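Local coordinates for folylpolyglutamate synthase protein FOLC (PDB 2VOS), which probably adds L-glutamate to dihydropteroate and to tetrahydrofolate polyglutamates at the cost of ATP, and binds ADP, at residues 188-193 with 310-315; 218-223 with 228-233. All blocks are in the same frame, centred on the assembly; numbering follows the deposited sequence.

Contact 1. Residues 188-193 with 310-315; sequences NAPVAV and EAFFGA
Val191, first residue of strand 191-194, reaches Ala311 and Phe312 in the last turn of helix 296-312. From CB, which points at the helix, the side chain splits: CG1, anti to the backbone N (chi1 177°), turns along the sheet to methyls of Val193 and Val233, while CG2, anti to the carbonyl carbon, meets the helix. Val191 CG2 sits 3.6 Å from Phe312 CA and 3.7 Å from Phe312 N, resting on helix backbone as much as on side chains. Val191 CG2 also lies 4.2 Å from Ala311 CB and 4.0 Å from Phe312 CB, and it stands at the edge of the Phe312 ring, near its plane. This is sheet-against-helix packing in the P-loop-type middle domain of a Mur ligase relative: the strand, inside the parallel part of the sheet, meets the helix's C-terminal end. No hydrogen bond crosses. Just beyond, Gly314 closes the helix in a Schellman motif, with Ala315 N on Glu310 O at 2.8 Å and Gly314 N on Ala311 O at 3.0 Å. Phe312 CE1 reaches Pro190 CG loosely, at 4.5 Å, and the ring touches Pro65 and Ile67, while CD2 lies over the centre of the Phe313 ring.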
# COMPACT_ATOMS: atom_id res chain seq x y z
N ASN A 188 -7.74 2.23 -18.78
CA ASN A 188 -7.79 1.11 -19.71
C ASN A 188 -6.40 0.43 -19.71
O ASN A 188 -5.84 0.19 -20.75
CB ASN A 188 -8.15 1.65 -21.10
CG ASN A 188 -8.50 0.56 -22.10
OD1 ASN A 188 -8.95 -0.53 -21.74
ND2 ASN A 188 -8.33 0.86 -23.38
N ALA A 189 -5.86 0.11 -18.54
CA ALA A 189 -4.49 -0.33 -18.45
C ALA A 189 -4.23 -1.62 -19.23
O ALA A 189 -5.03 -2.57 -19.16
CB ALA A 189 -4.08 -0.48 -17.02
N PRO A 190 -3.09 -1.68 -19.95
CA PRO A 190 -2.77 -2.94 -20.67
C PRO A 190 -2.36 -4.09 -19.69
O PRO A 190 -2.35 -5.27 -20.08
CB PRO A 190 -1.61 -2.56 -21.58
CG PRO A 190 -0.99 -1.29 -20.93
CD PRO A 190 -2.12 -0.59 -20.24
N VAL A 191 -2.00 -3.74 -18.46
CA VAL A 191 -1.68 -4.76 -17.46
C VAL A 191 -2.45 -4.37 -16.18
O VAL A 191 -2.32 -3.25 -15.67
CB VAL A 191 -0.19 -4.83 -17.10
CG1 VAL A 191 -0.00 -5.85 -16.01
CG2 VAL A 191 0.64 -5.25 -18.34
N ALA A 192 -3.27 -5.29 -15.69
CA ALA A 192 -4.04 -5.10 -14.46
C ALA A 192 -3.57 -6.15 -13.46
O ALA A 192 -3.50 -7.34 -13.75
CB ALA A 192 -5.55 -5.28 -14.75
N VAL A 193 -3.26 -5.72 -12.25
CA VAL A 193 -2.67 -6.60 -11.32
C VAL A 193 -3.62 -6.71 -10.17
O VAL A 193 -4.11 -5.66 -9.67
CB VAL A 193 -1.36 -5.97 -10.82
CG1 VAL A 193 -0.65 -6.85 -9.78
CG2 VAL A 193 -0.42 -5.66 -12.03
N GLU A 310 7.02 -8.31 -16.62
CA GLU A 310 7.24 -9.23 -17.75
C GLU A 310 6.09 -9.09 -18.72
O GLU A 310 6.32 -8.97 -19.95
CB GLU A 310 7.31 -10.67 -17.26
CG GLU A 310 8.65 -10.99 -16.61
CD GLU A 310 8.69 -12.43 -16.19
OE1 GLU A 310 7.80 -12.83 -15.40
OE2 GLU A 310 9.52 -13.20 -16.73
N ALA A 311 4.87 -9.11 -18.20
CA ALA A 311 3.66 -9.01 -19.05
C ALA A 311 3.66 -7.69 -19.81
O ALA A 311 3.45 -7.67 -21.03
CB ALA A 311 2.41 -9.07 -18.21
N PHE A 312 3.95 -6.59 -19.11
CA PHE A 312 4.02 -5.27 -19.71
C PHE A 312 4.98 -5.22 -20.90
O PHE A 312 4.66 -4.63 -21.92
CB PHE A 312 4.44 -4.22 -18.68
CG PHE A 312 4.48 -2.86 -19.24
CD1 PHE A 312 3.32 -2.11 -19.39
CD2 PHE A 312 5.67 -2.32 -19.66
CE1 PHE A 312 3.37 -0.82 -19.96
CE2 PHE A 312 5.74 -1.04 -20.21
CZ PHE A 312 4.59 -0.29 -20.37
N PHE A 313 6.16 -5.83 -20.75
CA PHE A 313 7.13 -5.81 -21.83
C PHE A 313 7.04 -7.02 -22.75
O PHE A 313 7.89 -7.19 -23.58
CB PHE A 313 8.56 -5.73 -21.30
CG PHE A 313 8.90 -4.38 -20.74
CD1 PHE A 313 9.08 -4.21 -19.38
CD2 PHE A 313 8.99 -3.27 -21.57
CE1 PHE A 313 9.39 -2.96 -18.85
CE2 PHE A 313 9.30 -2.00 -21.03
CZ PHE A 313 9.48 -1.87 -19.68
N GLY A 314 6.06 -7.89 -22.56
CA GLY A 314 5.95 -9.08 -23.41
C GLY A 314 6.99 -10.18 -23.22
O GLY A 314 7.26 -10.92 -24.17
N ALA A 315 7.58 -10.32 -22.02
CA ALA A 315 8.49 -11.45 -21.78
C ALA A 315 7.75 -12.78 -21.82
O ALA A 315 6.61 -12.78 -21.31
CB ALA A 315 9.22 -11.31 -20.49

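Contact 2. Residues 218-223 with 228-233; sequences GIITRA and PDTVAV
Thr230 OG1 donates a short hydrogen bond, 2.5 Å, to Thr221 O, meeting that carbonyl nearly end-on at a C=O...donor angle of 170°. The hydroxyl is anti to its own carbonyl carbon (chi1 -66°), which turns it to the 218-223 loop. To one side, Ala223 CB lies 3.2 Å from Pro228 O; to the other, Ile220 CD1 packs on Ala232 CB at 4.0 Å. A water bridges the segments, accepting from Ala223 N at 3.0 Å and from Thr230 N at 2.9 Å, and lies within donating distance of Asp229 OD1. Farther out, Arg222 runs extended until NH1 brings the guanidinium edge to Asp229 OD1, a long salt bridge of 3.7 Å with planes 44° apart; the stronger partner of NH1 is Asp253. Thr221 OG1 probably hydrogen-bonds to the side-chain amide of Asn188, and Ile220 is backed by Ala252 and Ala254. The segments are the oppositely running arms of the turn leading from helix 209-217 into strand 231-234, the return half of a beta-alpha-beta crossover from strand 191-194. Ala223 N, Thr230 N and Thr221 O are thus satisfied by water or hydroxyl, with no backbone-to-backbone bond between the segments.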
# COMPACT_ATOMS: atom_id res chain seq x y z
N GLY A 218 -13.01 -4.79 -11.63
CA GLY A 218 -13.41 -3.73 -12.56
C GLY A 218 -12.22 -2.99 -13.20
O GLY A 218 -12.41 -2.24 -14.14
N ILE A 219 -10.99 -3.22 -12.75
CA ILE A 219 -9.88 -2.55 -13.42
C ILE A 219 -9.36 -3.37 -14.61
O ILE A 219 -8.47 -2.91 -15.37
CB ILE A 219 -8.69 -2.18 -12.43
CG1 ILE A 219 -7.95 -3.46 -11.96
CG2 ILE A 219 -9.22 -1.30 -11.27
CD1 ILE A 219 -6.50 -3.20 -11.49
N ILE A 220 -9.86 -4.59 -14.77
CA ILE A 220 -9.44 -5.40 -15.91
C ILE A 220 -10.39 -5.01 -17.07
O ILE A 220 -11.58 -5.36 -17.01
CB ILE A 220 -9.61 -6.93 -15.60
CG1 ILE A 220 -8.81 -7.37 -14.35
CG2 ILE A 220 -9.23 -7.79 -16.82
CD1 ILE A 220 -9.28 -8.72 -13.73
N THR A 221 -9.90 -4.32 -18.10
CA THR A 221 -10.78 -3.76 -19.15
C THR A 221 -10.40 -4.29 -20.52
O THR A 221 -9.22 -4.62 -20.74
CB THR A 221 -10.68 -2.21 -19.17
OG1 THR A 221 -9.34 -1.85 -19.50
CG2 THR A 221 -10.94 -1.63 -17.81
N ARG A 222 -11.35 -4.36 -21.45
CA ARG A 222 -11.05 -4.81 -22.81
C ARG A 222 -10.13 -3.78 -23.50
O ARG A 222 -10.34 -2.58 -23.36
CB ARG A 222 -12.33 -5.01 -23.60
CG ARG A 222 -12.10 -5.45 -25.08
CD ARG A 222 -13.37 -6.09 -25.69
NE ARG A 222 -13.24 -6.47 -27.12
CZ ARG A 222 -12.24 -7.17 -27.67
NH1 ARG A 222 -11.20 -7.57 -26.95
NH2 ARG A 222 -12.27 -7.46 -28.98
N ALA A 223 -9.09 -4.25 -24.18
CA ALA A 223 -8.15 -3.37 -24.88
C ALA A 223 -8.79 -2.80 -26.17
O ALA A 223 -9.69 -3.43 -26.75
CB ALA A 223 -6.87 -4.13 -25.23
N PRO A 228 -2.61 -5.27 -28.25
CA PRO A 228 -2.64 -6.57 -27.62
C PRO A 228 -3.75 -6.59 -26.57
O PRO A 228 -4.09 -5.51 -26.04
CB PRO A 228 -1.28 -6.65 -26.92
CG PRO A 228 -0.45 -5.57 -27.55
CD PRO A 228 -1.42 -4.49 -27.85
N ASP A 229 -4.32 -7.76 -26.28
CA ASP A 229 -5.33 -7.89 -25.23
C ASP A 229 -4.74 -7.54 -23.86
O ASP A 229 -3.54 -7.70 -23.61
CB ASP A 229 -5.90 -9.31 -25.15
CG ASP A 229 -6.91 -9.62 -26.27
OD1 ASP A 229 -7.74 -8.73 -26.63
OD2 ASP A 229 -6.88 -10.77 -26.75
N THR A 230 -5.62 -7.08 -22.97
CA THR A 230 -5.23 -6.74 -21.60
C THR A 230 -4.69 -8.01 -20.95
O THR A 230 -5.10 -9.12 -21.31
CB THR A 230 -6.43 -6.17 -20.81
OG1 THR A 230 -6.81 -4.91 -21.39
CG2 THR A 230 -6.09 -5.94 -19.31
N VAL A 231 -3.75 -7.86 -20.03
CA VAL A 231 -3.28 -9.02 -19.27
C VAL A 231 -3.65 -8.79 -17.83
O VAL A 231 -3.31 -7.74 -17.30
CB VAL A 231 -1.74 -9.13 -19.34
CG1 VAL A 231 -1.28 -10.30 -18.55
CG2 VAL A 231 -1.27 -9.27 -20.76
N ALA A 232 -4.31 -9.76 -17.20
CA ALA A 232 -4.60 -9.73 -15.77
C ALA A 232 -3.58 -10.64 -15.09
O ALA A 232 -3.44 -11.84 -15.42
CB ALA A 232 -6.03 -10.26 -15.48
N VAL A 233 -2.85 -10.08 -14.15
CA VAL A 233 -1.83 -10.82 -13.42
C VAL A 233 -2.29 -10.96 -11.96
O VAL A 233 -2.45 -9.98 -11.27
CB VAL A 233 -0.48 -10.08 -13.44
CG1 VAL A 233 0.62 -10.96 -12.85
CG2 VAL A 233 -0.13 -9.72 -14.89
O HOH W 1 -8.38 -7.15 -23.92

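The centres of contacts 1 and 2 lie 8 Å apart, and both reach the central mixed sheet of the middle domain through neighbouring parallel strands, 191-194 and 231-234. Along the chain, 188-193 comes first, then 218-223 and 228-233, and last 310-315, so contact 2 falls wholly between the halves of contact 1. They also touch directly: Ala192 O and Val233 N probably share a hydrogen bond (2.8 Å), and the Asn188 side chain comes close to Thr221. Helix 296-312 packs on both strands, with Ala311 touching Val231, while Ile220 meets Ala192. Both contacts join the helix end and crossover loop to adjacent strands, away from the ADP and metal sites.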